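PDB 6TTB: formate dehydrogenase from Staphylococcus aureus, which probably catalyses the NAD-dependent oxidation of formate to carbon dioxide, reducing NAD+ to NADH. Local coordinates for residues A[233-245]-A[256-270]. Residues are numbered along the deposited sequence; the frame is centred on the assembly and turned at random.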
# COMPACT_ATOMS: atom_id res chain seq x y z
N PHE A 233 -14.75 -18.07 -12.27
CA PHE A 233 -15.11 -16.71 -11.96
C PHE A 233 -16.09 -16.72 -10.80
O PHE A 233 -15.87 -16.08 -9.77
CB PHE A 233 -15.77 -16.09 -13.16
CG PHE A 233 -16.15 -14.66 -12.93
CD1 PHE A 233 -15.17 -13.66 -12.85
CD2 PHE A 233 -17.47 -14.30 -12.82
CE1 PHE A 233 -15.52 -12.35 -12.60
CE2 PHE A 233 -17.81 -12.96 -12.68
CZ PHE A 233 -16.84 -11.99 -12.53
N ASP A 234 -17.13 -17.51 -10.94
CA ASP A 234 -18.06 -17.62 -9.84
C ASP A 234 -17.20 -17.64 -8.59
O ASP A 234 -17.43 -16.90 -7.63
CB ASP A 234 -18.95 -18.86 -9.97
N GLU A 235 -16.21 -18.52 -8.61
CA GLU A 235 -15.56 -18.95 -7.41
C GLU A 235 -14.61 -17.83 -6.98
O GLU A 235 -14.59 -17.44 -5.82
CB GLU A 235 -14.84 -20.25 -7.75
CG GLU A 235 -13.90 -20.75 -6.67
CD GLU A 235 -14.59 -21.11 -5.38
OE1 GLU A 235 -15.83 -20.85 -5.30
OE2 GLU A 235 -13.88 -21.62 -4.43
N LEU A 236 -13.88 -17.26 -7.94
CA LEU A 236 -13.02 -16.15 -7.60
C LEU A 236 -13.83 -15.12 -6.82
O LEU A 236 -13.39 -14.65 -5.79
CB LEU A 236 -12.48 -15.52 -8.88
CG LEU A 236 -11.24 -14.67 -8.69
CD1 LEU A 236 -10.02 -15.50 -9.06
CD2 LEU A 236 -11.32 -13.47 -9.59
N VAL A 237 -15.01 -14.80 -7.34
CA VAL A 237 -15.81 -13.71 -6.79
C VAL A 237 -16.18 -14.03 -5.37
O VAL A 237 -16.20 -13.13 -4.52
CB VAL A 237 -17.10 -13.47 -7.60
CG1 VAL A 237 -18.15 -12.71 -6.82
CG2 VAL A 237 -16.81 -12.85 -8.92
N SER A 238 -16.51 -15.28 -5.11
CA SER A 238 -17.13 -15.56 -3.81
C SER A 238 -16.12 -15.98 -2.75
O SER A 238 -16.40 -15.81 -1.59
CB SER A 238 -18.27 -16.52 -3.89
OG SER A 238 -17.88 -17.65 -4.61
N SER A 239 -14.95 -16.48 -3.16
CA SER A 239 -14.01 -17.04 -2.18
C SER A 239 -12.86 -16.07 -1.86
O SER A 239 -12.16 -16.28 -0.84
CB SER A 239 -13.50 -18.42 -2.56
OG SER A 239 -12.83 -18.38 -3.85
N SER A 240 -12.66 -15.03 -2.71
CA SER A 240 -11.48 -14.16 -2.57
C SER A 240 -11.65 -13.21 -1.40
O SER A 240 -12.73 -12.64 -1.24
CB SER A 240 -11.15 -13.40 -3.83
OG SER A 240 -10.90 -14.29 -4.93
N ASP A 241 -10.57 -13.07 -0.59
CA ASP A 241 -10.52 -12.05 0.44
C ASP A 241 -10.44 -10.69 -0.21
O ASP A 241 -11.15 -9.77 0.17
CB ASP A 241 -9.38 -12.28 1.42
CG ASP A 241 -9.68 -13.48 2.32
OD1 ASP A 241 -10.66 -13.42 3.04
OD2 ASP A 241 -8.95 -14.52 2.19
N ALA A 242 -9.62 -10.56 -1.25
CA ALA A 242 -9.75 -9.38 -2.10
C ALA A 242 -9.39 -9.76 -3.50
O ALA A 242 -8.77 -10.79 -3.70
CB ALA A 242 -8.86 -8.29 -1.64
N ILE A 243 -9.75 -8.90 -4.45
CA ILE A 243 -9.59 -9.20 -5.86
C ILE A 243 -8.89 -8.05 -6.54
O ILE A 243 -9.22 -6.86 -6.33
CB ILE A 243 -10.97 -9.43 -6.50
CG1 ILE A 243 -11.60 -10.75 -6.04
CG2 ILE A 243 -10.88 -9.37 -8.00
CD1 ILE A 243 -13.10 -10.87 -6.28
N THR A 244 -7.96 -8.38 -7.42
CA THR A 244 -7.32 -7.38 -8.23
C THR A 244 -7.57 -7.74 -9.68
O THR A 244 -7.50 -8.93 -10.04
CB THR A 244 -5.83 -7.21 -7.83
OG1 THR A 244 -5.19 -6.23 -8.63
CG2 THR A 244 -5.00 -8.46 -7.93
N ILE A 245 -7.81 -6.71 -10.50
CA ILE A 245 -8.27 -6.83 -11.88
C ILE A 245 -7.11 -6.59 -12.81
O ILE A 245 -6.47 -5.53 -12.75
CB ILE A 245 -9.35 -5.78 -12.15
CG1 ILE A 245 -10.40 -5.75 -11.04
CG2 ILE A 245 -9.89 -5.88 -13.54
CD1 ILE A 245 -11.66 -6.49 -11.28
N LEU A 256 -18.63 -5.41 -15.99
CA LEU A 256 -18.73 -6.73 -15.39
C LEU A 256 -18.97 -6.65 -13.91
O LEU A 256 -19.66 -7.45 -13.41
CB LEU A 256 -17.46 -7.54 -15.64
CG LEU A 256 -17.47 -8.93 -14.99
CD1 LEU A 256 -18.81 -9.70 -15.28
CD2 LEU A 256 -16.25 -9.76 -15.40
N PHE A 257 -18.24 -5.82 -13.19
CA PHE A 257 -18.44 -5.79 -11.73
C PHE A 257 -19.53 -4.79 -11.42
O PHE A 257 -19.20 -3.62 -11.23
CB PHE A 257 -17.15 -5.41 -11.02
CG PHE A 257 -16.11 -6.49 -10.98
CD1 PHE A 257 -15.38 -6.81 -12.11
CD2 PHE A 257 -15.87 -7.19 -9.82
CE1 PHE A 257 -14.50 -7.90 -12.10
CE2 PHE A 257 -14.94 -8.24 -9.80
CZ PHE A 257 -14.24 -8.57 -10.94
N ASP A 258 -20.79 -5.17 -11.75
CA ASP A 258 -21.99 -4.33 -11.57
C ASP A 258 -22.57 -4.57 -10.19
O ASP A 258 -21.89 -5.12 -9.35
CB ASP A 258 -23.09 -4.59 -12.61
CG ASP A 258 -23.47 -6.07 -12.79
OD1 ASP A 258 -22.78 -6.91 -12.21
OD2 ASP A 258 -24.46 -6.37 -13.58
N LYS A 259 -23.82 -4.17 -9.96
CA LYS A 259 -24.38 -4.38 -8.63
C LYS A 259 -24.32 -5.86 -8.29
O LYS A 259 -24.04 -6.24 -7.14
CB LYS A 259 -25.79 -3.87 -8.44
CG LYS A 259 -26.23 -4.09 -6.99
CD LYS A 259 -27.76 -3.96 -6.58
CE LYS A 259 -27.95 -4.27 -5.10
NZ LYS A 259 -29.10 -3.57 -4.47
N ASP A 260 -24.51 -6.70 -9.32
CA ASP A 260 -24.78 -8.11 -9.11
C ASP A 260 -23.56 -8.83 -8.60
O ASP A 260 -23.65 -9.60 -7.62
CB ASP A 260 -25.10 -8.79 -10.41
CG ASP A 260 -26.58 -8.67 -10.73
OD1 ASP A 260 -27.37 -8.33 -9.78
OD2 ASP A 260 -26.95 -8.93 -11.90
N VAL A 261 -22.44 -8.63 -9.36
CA VAL A 261 -21.12 -9.16 -9.04
C VAL A 261 -20.61 -8.59 -7.70
O VAL A 261 -20.18 -9.34 -6.85
CB VAL A 261 -20.08 -8.90 -10.14
CG1 VAL A 261 -18.77 -9.55 -9.73
CG2 VAL A 261 -20.50 -9.37 -11.51
N LEU A 262 -20.53 -7.26 -7.56
CA LEU A 262 -20.18 -6.73 -6.26
C LEU A 262 -20.95 -7.53 -5.23
O LEU A 262 -20.35 -8.07 -4.35
CB LEU A 262 -20.52 -5.24 -6.17
CG LEU A 262 -19.74 -4.36 -7.15
CD1 LEU A 262 -20.02 -2.88 -6.96
CD2 LEU A 262 -18.23 -4.64 -7.05
N SER A 263 -22.27 -7.63 -5.39
CA SER A 263 -23.14 -8.29 -4.40
C SER A 263 -22.61 -9.69 -3.98
O SER A 263 -22.73 -10.06 -2.84
CB SER A 263 -24.63 -8.31 -4.87
N ARG A 264 -21.94 -10.40 -4.89
CA ARG A 264 -21.65 -11.85 -4.79
C ARG A 264 -20.28 -12.06 -4.17
O ARG A 264 -19.86 -13.18 -3.88
CB ARG A 264 -21.65 -12.50 -6.20
CG ARG A 264 -22.95 -12.30 -6.97
CD ARG A 264 -23.40 -13.49 -7.79
NE ARG A 264 -23.13 -13.22 -9.18
CZ ARG A 264 -22.01 -13.59 -9.82
NH1 ARG A 264 -21.07 -14.28 -9.17
NH2 ARG A 264 -21.84 -13.30 -11.10
N MET A 265 -19.52 -10.97 -4.12
CA MET A 265 -18.20 -10.90 -3.54
C MET A 265 -18.36 -11.03 -2.02
O MET A 265 -19.42 -10.70 -1.49
CB MET A 265 -17.61 -9.53 -3.88
CG MET A 265 -17.00 -9.48 -5.24
SD MET A 265 -15.76 -8.09 -5.42
CE MET A 265 -14.56 -8.62 -4.17
N LYS A 266 -17.34 -11.59 -1.35
CA LYS A 266 -17.41 -11.82 0.09
C LYS A 266 -17.80 -10.52 0.82
O LYS A 266 -17.39 -9.44 0.37
CB LYS A 266 -16.01 -12.19 0.57
CG LYS A 266 -15.66 -13.66 0.55
CD LYS A 266 -15.05 -14.06 1.85
CE LYS A 266 -13.61 -14.48 1.73
NZ LYS A 266 -13.46 -15.78 2.43
N LYS A 267 -18.56 -10.61 1.95
CA LYS A 267 -18.76 -9.39 2.75
C LYS A 267 -17.41 -8.97 3.28
O LYS A 267 -16.55 -9.82 3.41
CB LYS A 267 -19.86 -9.47 3.83
N HIS A 268 -17.16 -7.66 3.30
CA HIS A 268 -15.96 -7.15 3.94
C HIS A 268 -14.73 -7.44 3.09
O HIS A 268 -13.64 -7.56 3.63
CB HIS A 268 -15.83 -7.84 5.28
CG HIS A 268 -16.91 -7.45 6.19
ND1 HIS A 268 -16.77 -7.47 7.57
CD2 HIS A 268 -18.13 -6.93 5.94
CE1 HIS A 268 -17.87 -7.02 8.13
NE2 HIS A 268 -18.73 -6.70 7.15
N SER A 269 -14.90 -7.64 1.79
CA SER A 269 -13.73 -7.92 0.97
C SER A 269 -13.18 -6.62 0.42
O SER A 269 -13.70 -5.53 0.74
CB SER A 269 -14.03 -8.91 -0.09
OG SER A 269 -15.26 -8.60 -0.68
N TYR A 270 -12.12 -6.71 -0.40
CA TYR A 270 -11.53 -5.51 -1.00
C TYR A 270 -11.38 -5.73 -2.50
O TYR A 270 -11.17 -6.85 -2.95
CB TYR A 270 -10.13 -5.23 -0.43
CG TYR A 270 -10.05 -5.09 1.06
CD1 TYR A 270 -10.10 -6.21 1.91
CD2 TYR A 270 -9.89 -3.85 1.63
CE1 TYR A 270 -9.99 -6.08 3.28
CE2 TYR A 270 -9.77 -3.70 3.01
CZ TYR A 270 -9.84 -4.82 3.84
OH TYR A 270 -9.74 -4.62 5.19
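Y270 N donates to D241 O (3.3 Å) and I243 N donates to Y270 O (2.9 Å), the two hydrogen bonds of a single parallel bridge between A242 and Y270, while helices 233-239 and 259-264 approach to 9.2 Å between axes at 60°. Strand 242-245, helix 259-264 and strand 269-273 form a beta-alpha-beta unit of the Rossmann-type NAD-binding domain, the two strands being parallel neighbours; helix 233-239, just before the unit, packs against the crossover helix. Between the helices V237 carries the contact with both methyls. CG1, anti to the backbone N (chi1 160°), lies against the backbone carbonyl and CB of R264 and the CG of M265, whereas CG2 meets V261 CG1 at 3.9 Å, the two valines crossing at about a right angle. The same CG2 sits over one face of the F233 ring, offset toward its rim. F233 in turn brings CZ to within 3.7 Å of L256 CD2, and F257 CZ approaches its ring edge; F194 of strand 190-194 adds a further aromatic partner. L256 also lies near the bound NAD, placing this end of the cluster beside the cofactor. I243 CD1 and M265 CE meet tip to tip, and I245 CD1 lies over one face of the F257 ring. At the more polar end K266 folds its alkyl chain along the carbonyls of S238 and S240 and reaches D241, forming a long salt bridge with OD1 at 3.7 Å from NZ; the other carboxylate oxygen is hydrogen-bonded to T190 N. V237 O, near the C-terminal end of helix 233-239, accepts a CA-H...O contact from M265 CA, just past helix 259-264, at 3.2 Å and nearly straight at the hydrogen (173°).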